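Side-chain contacts in flagellar motor switch protein FliG (Aquifex aeolicus, PDB 3HJL), which probably forms part of the rotor-mounted switch complex at the base of the flagellum, where the direction of rotation is set: residues K157-V160 against V161-I164; L210-E213 against T214-L217; N281-K284 against R285-K288. All coordinates share one frame; numbering follows the deposited sequence.

Interaction 1. Residues K157-V160 against V161-I164; sequences KKEV and VKRI
A single carboxylate oxygen, OE1 of E159, takes two cationic side chains at once: it stands 2.8 Å from NZ of K162 and 2.8 Å from NH1 of R163, a salt-bridge network spanning the i+3 and i+4 positions of one helix. The two cations arrive differently. K162 runs alongside E159, pointing the same way, and its NZ meets OE1 on the syn side, 24° out of the carboxylate plane; OE2 lies farther off, at 3.4 Å from the same NZ. The R163 side chain slants across that of E159 instead; the guanidinium and carboxylate planes are 64° apart and NH1 is the one guanidinium nitrogen in contact, which is not a two-pronged, coplanar pairing. With CG of E159 opposite its own amide nitrogen and the chain bent at the next bond (chi2 64°), the carboxylate is carried forward to residues one turn on. K162 folds at chi3, which brings its ammonium back to OE1. Two positive neighbours would probably stabilise the charged form of E159. On another side of the helix, CG1 of V160 touches CD1 of I164 at 3.9 Å, while V160 also packs on I133 of helix 130-137 and I149 of helix 142-150. CG2 of V161 lies 3.1 Å from the carbonyl O of K157, whose own NZ is bridged to E154. R163 rests on P130 and A134, and its NE gives a weak hydrogen bond to OE1 of Q131. E159 probably helps to hold the guanidinium of R163 in place through the salt bridge to NH1. The network is a helical i/i+3, i/i+4 one built around R163, the arginine of the EHPQR motif of the FliG middle domain; E159 and K162 are not motif members.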
ATOM      1  N   LYS A 157      -7.134 -18.176  26.248  1.00 66.68           N
ATOM      2  CA  LYS A 157      -8.228 -18.987  25.645  1.00 68.22           C
ATOM      3  C   LYS A 157      -9.586 -18.631  26.253  1.00 66.19           C
ATOM      4  O   LYS A 157     -10.554 -18.363  25.538  1.00 65.39           O
ATOM      5  CB  LYS A 157      -8.012 -20.489  25.882  1.00 62.32           C
ATOM      6  CG  LYS A 157      -6.873 -21.120  25.128  1.00 60.76           C
ATOM      7  CD  LYS A 157      -6.741 -22.591  25.505  1.00 62.75           C
ATOM      8  CE  LYS A 157      -5.505 -23.229  24.902  1.00 62.40           C
ATOM      9  NZ  LYS A 157      -5.422 -24.673  25.235  1.00 63.90           N
ATOM     10  N   LYS A 158      -9.612 -18.588  27.580  1.00 66.72           N
ATOM     11  CA  LYS A 158     -10.823 -18.335  28.354  1.00 68.71           C
ATOM     12  C   LYS A 158     -11.310 -16.890  28.175  1.00 67.99           C
ATOM     13  O   LYS A 158     -12.508 -16.643  28.041  1.00 67.26           O
ATOM     14  CB  LYS A 158     -10.554 -18.606  29.848  1.00 73.65           C
ATOM     15  CG  LYS A 158     -10.038 -20.034  30.177  1.00 74.48           C
ATOM     16  CD  LYS A 158      -9.451 -20.132  31.582  1.00 76.96           C
ATOM     17  CE  LYS A 158      -8.552 -21.363  31.747  1.00 78.19           C
ATOM     18  NZ  LYS A 158      -9.235 -22.639  31.398  1.00 78.69           N
ATOM     19  N   GLU A 159     -10.368 -15.946  28.154  1.00 67.64           N
ATOM     20  CA  GLU A 159     -10.692 -14.525  28.079  1.00 62.25           C
ATOM     21  C   GLU A 159     -11.184 -14.116  26.690  1.00 67.84           C
ATOM     22  O   GLU A 159     -12.063 -13.256  26.576  1.00 67.79           O
ATOM     23  CB  GLU A 159      -9.472 -13.687  28.485  1.00 64.48           C
ATOM     24  CG  GLU A 159      -9.762 -12.205  28.737  1.00 71.18           C
ATOM     25  CD  GLU A 159     -10.709 -11.954  29.910  1.00 73.87           C
ATOM     26  OE1 GLU A 159     -11.404 -10.918  29.902  1.00 72.89           O
ATOM     27  OE2 GLU A 159     -10.775 -12.796  30.834  1.00 82.98           O
ATOM     28  N   VAL A 160     -10.603 -14.711  25.644  1.00 61.89           N
ATOM     29  CA  VAL A 160     -11.033 -14.443  24.270  1.00 59.60           C
ATOM     30  C   VAL A 160     -12.435 -15.014  24.012  1.00 58.21           C
ATOM     31  O   VAL A 160     -13.277 -14.327  23.449  1.00 65.20           O
ATOM     32  CB  VAL A 160     -10.021 -14.981  23.221  1.00 50.05           C
ATOM     33  CG1 VAL A 160     -10.561 -14.798  21.817  1.00 50.61           C
ATOM     34  CG2 VAL A 160      -8.674 -14.256  23.359  1.00 54.10           C
ATOM     35  N   VAL A 161     -12.684 -16.245  24.455  1.00 59.74           N
ATOM     36  CA  VAL A 161     -13.999 -16.884  24.290  1.00 58.76           C
ATOM     37  C   VAL A 161     -15.100 -16.154  25.078  1.00 57.79           C
ATOM     38  O   VAL A 161     -16.229 -16.030  24.596  1.00 59.65           O
ATOM     39  CB  VAL A 161     -13.974 -18.379  24.711  1.00 59.83           C
ATOM     40  CG1 VAL A 161     -15.377 -18.974  24.664  1.00 54.33           C
ATOM     41  CG2 VAL A 161     -13.030 -19.177  23.813  1.00 59.01           C
ATOM     42  N   LYS A 162     -14.768 -15.690  26.285  1.00 53.93           N
ATOM     43  CA  LYS A 162     -15.688 -14.895  27.110  1.00 57.63           C
ATOM     44  C   LYS A 162     -16.061 -13.591  26.411  1.00 58.75           C
ATOM     45  O   LYS A 162     -17.212 -13.157  26.471  1.00 67.18           O
ATOM     46  CB  LYS A 162     -15.044 -14.572  28.463  1.00 57.03           C
ATOM     47  CG  LYS A 162     -15.964 -13.842  29.465  1.00 67.84           C
ATOM     48  CD  LYS A 162     -15.196 -13.251  30.655  1.00 69.68           C
ATOM     49  CE  LYS A 162     -14.460 -11.958  30.269  1.00 76.54           C
ATOM     50  NZ  LYS A 162     -13.746 -11.328  31.416  1.00 77.27           N
ATOM     51  N   ARG A 163     -15.063 -12.944  25.812  1.00 59.73           N
ATOM     52  CA  ARG A 163     -15.267 -11.687  25.092  1.00 63.67           C
ATOM     53  C   ARG A 163     -16.018 -11.888  23.777  1.00 62.16           C
ATOM     54  O   ARG A 163     -16.809 -11.032  23.387  1.00 59.29           O
ATOM     55  CB  ARG A 163     -13.944 -10.951  24.876  1.00 65.67           C
ATOM     56  CG  ARG A 163     -13.453 -10.228  26.129  1.00 64.51           C
ATOM     57  CD  ARG A 163     -12.203  -9.421  25.860  1.00 73.62           C
ATOM     58  NE  ARG A 163     -12.177  -8.180  26.654  1.00 72.63           N
ATOM     59  CZ  ARG A 163     -11.457  -7.958  27.756  1.00 75.52           C
ATOM     60  NH1 ARG A 163     -10.616  -8.864  28.242  1.00 84.18           N
ATOM     61  NH2 ARG A 163     -11.556  -6.780  28.371  1.00 85.18           N
ATOM     62  N   ILE A 164     -15.765 -13.009  23.099  1.00 60.66           N
ATOM     63  CA  ILE A 164     -16.564 -13.399  21.941  1.00 59.16           C
ATOM     64  C   ILE A 164     -18.028 -13.572  22.362  1.00 57.16           C
ATOM     65  O   ILE A 164     -18.927 -13.088  21.675  1.00 62.30           O
ATOM     66  CB  ILE A 164     -16.065 -14.719  21.288  1.00 63.02           C
ATOM     67  CG1 ILE A 164     -14.706 -14.512  20.592  1.00 60.54           C
ATOM     68  CG2 ILE A 164     -17.092 -15.218  20.234  1.00 55.90           C
ATOM     69  CD1 ILE A 164     -13.987 -15.825  20.212  1.00 54.03           C
TER

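Interaction 2. Residues L210-E213 against T214-L217; sequences LDKE and TREL
CA of K212 lies over one face of the R215 guanidinium, 3.3 Å from its plane and nearer the margin of the group than its middle, with the carbonyl O of L210 in plane at its edge. That carbonyl O of L210 receives two weak hydrogen bonds, from NE (3.4 Å) and NH2 (3.5 Å) of R215; NE also reaches the carbonyl O of L207 weakly. A bend at chi3 (37°) folds the arginine back over the helix start, and CG of K212 sits 3.6 Å from NH1 of R215. OG1 of T214 donates to OD1 of D211 at 2.8 Å, on the syn side and 19° out of the carboxylate plane. The other branch of T214, CG2, meets CD2 of L210 at 3.8 Å where the two side chains cross nearly at right angles. Farther along, CG of K212 and CG of E216 touch at 3.7 Å, but their charged ends stay apart, and E216 pairs with R234 instead. D211 occupies the N-cap position, and the backbone bond from R215 N to D211 O (2.9 Å) opens the regular helical pattern. This is the N-terminal start of helix 212-225, entered by a short turn from helix 199-209.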
ATOM      1  N   LEU A 210      26.769 -14.572 -20.124  1.00 64.04           N
ATOM      2  CA  LEU A 210      26.104 -14.704 -21.444  1.00 62.60           C
ATOM      3  C   LEU A 210      26.908 -13.986 -22.534  1.00 58.78           C
ATOM      4  O   LEU A 210      27.537 -12.967 -22.260  1.00 66.80           O
ATOM      5  CB  LEU A 210      24.685 -14.091 -21.410  1.00 64.38           C
ATOM      6  CG  LEU A 210      23.464 -14.898 -20.958  1.00 65.25           C
ATOM      7  CD1 LEU A 210      23.752 -15.737 -19.768  1.00 69.89           C
ATOM      8  CD2 LEU A 210      22.303 -13.955 -20.672  1.00 66.89           C
ATOM      9  N   ASP A 211      26.864 -14.499 -23.765  1.00 56.86           N
ATOM     10  CA  ASP A 211      27.565 -13.858 -24.884  1.00 63.33           C
ATOM     11  C   ASP A 211      26.861 -12.543 -25.263  1.00 62.38           C
ATOM     12  O   ASP A 211      25.645 -12.418 -25.092  1.00 61.30           O
ATOM     13  CB  ASP A 211      27.689 -14.804 -26.094  1.00 65.70           C
ATOM     14  CG  ASP A 211      26.386 -14.971 -26.858  1.00 65.99           C
ATOM     15  OD1 ASP A 211      25.361 -15.298 -26.228  1.00 64.15           O
ATOM     16  OD2 ASP A 211      26.404 -14.810 -28.098  1.00 68.41           O
ATOM     17  N   LYS A 212      27.637 -11.576 -25.762  1.00 61.24           N
ATOM     18  CA  LYS A 212      27.142 -10.212 -26.052  1.00 66.68           C
ATOM     19  C   LYS A 212      25.821 -10.148 -26.822  1.00 69.99           C
ATOM     20  O   LYS A 212      24.975  -9.315 -26.510  1.00 72.30           O
ATOM     21  CB  LYS A 212      28.211  -9.381 -26.784  1.00 67.27           C
ATOM     22  CG  LYS A 212      27.894  -7.879 -26.869  1.00 68.07           C
ATOM     23  CD  LYS A 212      28.909  -7.126 -27.708  1.00 67.63           C
ATOM     24  CE  LYS A 212      28.477  -5.679 -27.921  1.00 69.35           C
ATOM     25  NZ  LYS A 212      29.343  -4.957 -28.911  1.00 72.82           N
ATOM     26  N   GLU A 213      25.644 -11.024 -27.809  1.00 71.46           N
ATOM     27  CA  GLU A 213      24.398 -11.082 -28.585  1.00 72.33           C
ATOM     28  C   GLU A 213      23.181 -11.312 -27.677  1.00 67.25           C
ATOM     29  O   GLU A 213      22.220 -10.544 -27.715  1.00 64.45           O
ATOM     30  CB  GLU A 213      24.469 -12.191 -29.637  1.00 74.75           C
ATOM     31  CG  GLU A 213      25.486 -11.947 -30.752  1.00 77.12           C
ATOM     32  CD  GLU A 213      25.548 -13.090 -31.758  1.00 78.91           C
ATOM     33  OE1 GLU A 213      25.183 -14.233 -31.395  1.00 79.32           O
ATOM     34  OE2 GLU A 213      25.979 -12.850 -32.911  1.00 76.74           O
ATOM     35  N   THR A 214      23.253 -12.346 -26.840  1.00 63.78           N
ATOM     36  CA  THR A 214      22.171 -12.665 -25.900  1.00 68.88           C
ATOM     37  C   THR A 214      22.043 -11.600 -24.811  1.00 71.54           C
ATOM     38  O   THR A 214      20.945 -11.117 -24.541  1.00 78.39           O
ATOM     39  CB  THR A 214      22.400 -14.032 -25.207  1.00 68.88           C
ATOM     40  OG1 THR A 214      22.584 -15.051 -26.193  1.00 71.79           O
ATOM     41  CG2 THR A 214      21.211 -14.395 -24.321  1.00 65.04           C
ATOM     42  N   ARG A 215      23.174 -11.275 -24.179  1.00 70.96           N
ATOM     43  CA  ARG A 215      23.251 -10.264 -23.104  1.00 69.80           C
ATOM     44  C   ARG A 215      22.634  -8.916 -23.481  1.00 65.99           C
ATOM     45  O   ARG A 215      21.875  -8.345 -22.697  1.00 68.49           O
ATOM     46  CB  ARG A 215      24.719 -10.075 -22.656  1.00 70.72           C
ATOM     47  CG  ARG A 215      25.089  -8.684 -22.096  1.00 73.98           C
ATOM     48  CD  ARG A 215      26.435  -8.687 -21.380  1.00 75.73           C
ATOM     49  NE  ARG A 215      27.424  -9.560 -22.024  1.00 69.48           N
ATOM     50  CZ  ARG A 215      28.337  -9.186 -22.923  1.00 74.41           C
ATOM     51  NH1 ARG A 215      28.463  -7.916 -23.336  1.00 69.53           N
ATOM     52  NH2 ARG A 215      29.151 -10.114 -23.424  1.00 78.86           N
ATOM     53  N   GLU A 216      22.994  -8.404 -24.656  1.00 63.01           N
ATOM     54  CA  GLU A 216      22.509  -7.096 -25.116  1.00 63.99           C
ATOM     55  C   GLU A 216      21.038  -7.105 -25.529  1.00 65.20           C
ATOM     56  O   GLU A 216      20.342  -6.111 -25.320  1.00 63.39           O
ATOM     57  CB  GLU A 216      23.378  -6.560 -26.260  1.00 65.89           C
ATOM     58  CG  GLU A 216      24.803  -6.222 -25.838  1.00 68.46           C
ATOM     59  CD  GLU A 216      24.866  -5.014 -24.930  1.00 68.25           C
ATOM     60  OE1 GLU A 216      24.502  -3.920 -25.402  1.00 67.77           O
ATOM     61  OE2 GLU A 216      25.282  -5.156 -23.750  1.00 62.71           O
ATOM     62  N   LEU A 217      20.580  -8.206 -26.131  1.00 62.86           N
ATOM     63  CA  LEU A 217      19.161  -8.349 -26.501  1.00 64.63           C
ATOM     64  C   LEU A 217      18.242  -8.425 -25.275  1.00 61.67           C
ATOM     65  O   LEU A 217      17.132  -7.897 -25.305  1.00 55.42           O
ATOM     66  CB  LEU A 217      18.926  -9.549 -27.441  1.00 63.42           C
ATOM     67  CG  LEU A 217      19.016  -9.230 -28.948  1.00 67.72           C
ATOM     68  CD1 LEU A 217      20.333  -8.551 -29.332  1.00 64.75           C
ATOM     69  CD2 LEU A 217      18.797 -10.487 -29.780  1.00 68.50           C
TER

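Interaction 3. Residues N281-K284 against R285-K288; sequences NMSK and RAAK
From its CB, M282 runs extended along the first turn of the helix that follows. CB of M282 lies 4.2 Å from CB of A286 and 4.1 Å from CB of A287, packing against both alanines. CG carries the chain onward, and SD of M282 settles 3.9 Å from CA of A287; the side chain therefore meets the helix through SD as well as CB. M282 also touches L255 of helix 248-255, and so contacts both that helix and the start of helix 284-296. The next residue, S283, has a short side chain with a polar task. Its OG lies between its own N and carbonyl carbon (chi1 59°), which turns OG toward the amide N of A286, in the first turn. N of A286 donates to OG of S283 at 3.2 Å, with an angle of 150° at the hydrogen. OG of S283 also lies 3.1 Å from CB of A286. R285 sends its chain back toward the cap, and its guanidinium lies with one face over S283 OG, NH1 being 3.7 Å from that oxygen. The carbonyl O of S283 accepts from A287 N, so the serine engages the first turn through both side chain and backbone. Beside M282, ND2 of N281 is hydrogen-bonded to OD2 of D248. The arrangement is a serine N-cap with a hydrophobic staple, M282 (N') against A287 (N4), starting helix 284-296 in the FliG C-terminal domain.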
ATOM      1  N   ASN A 281      51.118   3.083 -14.203  1.00 66.38           N
ATOM      2  CA  ASN A 281      50.974   3.459 -15.612  1.00 65.68           C
ATOM      3  C   ASN A 281      51.180   4.957 -15.887  1.00 65.66           C
ATOM      4  O   ASN A 281      51.106   5.393 -17.038  1.00 69.03           O
ATOM      5  CB  ASN A 281      49.616   2.978 -16.134  1.00 71.89           C
ATOM      6  CG  ASN A 281      49.586   1.468 -16.368  1.00 74.46           C
ATOM      7  OD1 ASN A 281      50.417   0.931 -17.095  1.00 79.49           O
ATOM      8  ND2 ASN A 281      48.627   0.785 -15.752  1.00 73.62           N
ATOM      9  N   MET A 282      51.456   5.734 -14.838  1.00 62.94           N
ATOM     10  CA  MET A 282      51.844   7.144 -14.987  1.00 59.98           C
ATOM     11  C   MET A 282      53.369   7.211 -15.051  1.00 61.93           C
ATOM     12  O   MET A 282      54.053   6.198 -14.875  1.00 64.37           O
ATOM     13  CB  MET A 282      51.378   7.972 -13.782  1.00 59.98           C
ATOM     14  CG  MET A 282      49.905   7.862 -13.443  1.00 56.43           C
ATOM     15  SD  MET A 282      49.520   8.785 -11.952  1.00 59.60           S
ATOM     16  CE  MET A 282      47.860   8.201 -11.609  1.00 52.39           C
ATOM     17  N   SER A 283      53.896   8.410 -15.287  1.00 60.68           N
ATOM     18  CA  SER A 283      55.334   8.642 -15.230  1.00 51.53           C
ATOM     19  C   SER A 283      55.744   8.733 -13.756  1.00 55.10           C
ATOM     20  O   SER A 283      54.893   8.911 -12.874  1.00 59.93           O
ATOM     21  CB  SER A 283      55.702   9.935 -15.965  1.00 41.40           C
ATOM     22  OG  SER A 283      55.023  11.041 -15.399  1.00 49.09           O
ATOM     23  N   LYS A 284      57.039   8.587 -13.505  1.00 55.12           N
ATOM     24  CA  LYS A 284      57.609   8.648 -12.153  1.00 61.96           C
ATOM     25  C   LYS A 284      57.223   9.942 -11.425  1.00 52.48           C
ATOM     26  O   LYS A 284      56.787   9.909 -10.276  1.00 50.09           O
ATOM     27  CB  LYS A 284      59.144   8.524 -12.239  1.00 67.18           C
ATOM     28  CG  LYS A 284      59.892   8.532 -10.903  1.00 68.76           C
ATOM     29  CD  LYS A 284      61.396   8.375 -11.120  1.00 72.40           C
ATOM     30  CE  LYS A 284      62.184   8.557  -9.827  1.00 74.97           C
ATOM     31  NZ  LYS A 284      62.052   9.936  -9.267  1.00 77.35           N
ATOM     32  N   ARG A 285      57.379  11.067 -12.118  1.00 47.38           N
ATOM     33  CA  ARG A 285      57.071  12.394 -11.567  1.00 48.40           C
ATOM     34  C   ARG A 285      55.567  12.652 -11.418  1.00 48.11           C
ATOM     35  O   ARG A 285      55.147  13.262 -10.430  1.00 61.74           O
ATOM     36  CB  ARG A 285      57.722  13.499 -12.420  1.00 50.42           C
ATOM     37  CG  ARG A 285      57.099  13.695 -13.800  1.00 47.60           C
ATOM     38  CD  ARG A 285      57.911  14.625 -14.643  1.00 52.85           C
ATOM     39  NE  ARG A 285      57.231  14.893 -15.911  1.00 54.25           N
ATOM     40  CZ  ARG A 285      57.246  14.089 -16.972  1.00 45.46           C
ATOM     41  NH1 ARG A 285      57.820  12.882 -16.933  1.00 49.83           N
ATOM     42  NH2 ARG A 285      56.613  14.473 -18.068  1.00 42.74           N
ATOM     43  N   ALA A 286      54.765  12.207 -12.396  1.00 52.13           N
ATOM     44  CA  ALA A 286      53.299  12.366 -12.331  1.00 50.61           C
ATOM     45  C   ALA A 286      52.723  11.510 -11.218  1.00 53.62           C
ATOM     46  O   ALA A 286      51.849  11.964 -10.491  1.00 52.09           O
ATOM     47  CB  ALA A 286      52.622  12.027 -13.675  1.00 44.08           C
ATOM     48  N   ALA A 287      53.229  10.282 -11.079  1.00 49.74           N
ATOM     49  CA  ALA A 287      52.814   9.384  -9.992  1.00 51.15           C
ATOM     50  C   ALA A 287      53.215   9.928  -8.612  1.00 57.23           C
ATOM     51  O   ALA A 287      52.408   9.915  -7.680  1.00 66.88           O
ATOM     52  CB  ALA A 287      53.397   7.991 -10.205  1.00 48.02           C
ATOM     53  N   LYS A 288      54.453  10.411  -8.496  1.00 58.06           N
ATOM     54  CA  LYS A 288      54.950  11.001  -7.254  1.00 54.66           C
ATOM     55  C   LYS A 288      54.115  12.219  -6.841  1.00 57.53           C
ATOM     56  O   LYS A 288      53.704  12.322  -5.684  1.00 61.85           O
ATOM     57  CB  LYS A 288      56.429  11.397  -7.400  1.00 58.17           C
ATOM     58  CG  LYS A 288      57.074  11.985  -6.126  1.00 61.18           C
ATOM     59  CD  LYS A 288      58.491  12.472  -6.389  1.00 63.12           C
ATOM     60  CE  LYS A 288      58.926  13.518  -5.373  1.00 63.81           C
ATOM     61  NZ  LYS A 288      60.246  14.112  -5.730  1.00 70.29           N
TER

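How the interactions relate
The three interactions follow one another along the chain without overlap, and each is local to one helix or its start: interaction 1 within helix 154-166, interaction 2 at the beginning of helix 212-225, and interaction 3 at the beginning of helix 284-296. The centres of interactions 2 and 3 are about 39 Å apart, on the same side of the chain's centre; interaction 1 lies on the opposite side, its centre about 63 Å from that of interaction 2 and about 81 Å from that of interaction 3. None touches another. Interaction 1 belongs to the middle domain and interaction 3 to the C-terminal domain, in keeping with an elongated, all-helical chain of successive domains with armadillo-repeat, superhelical architecture.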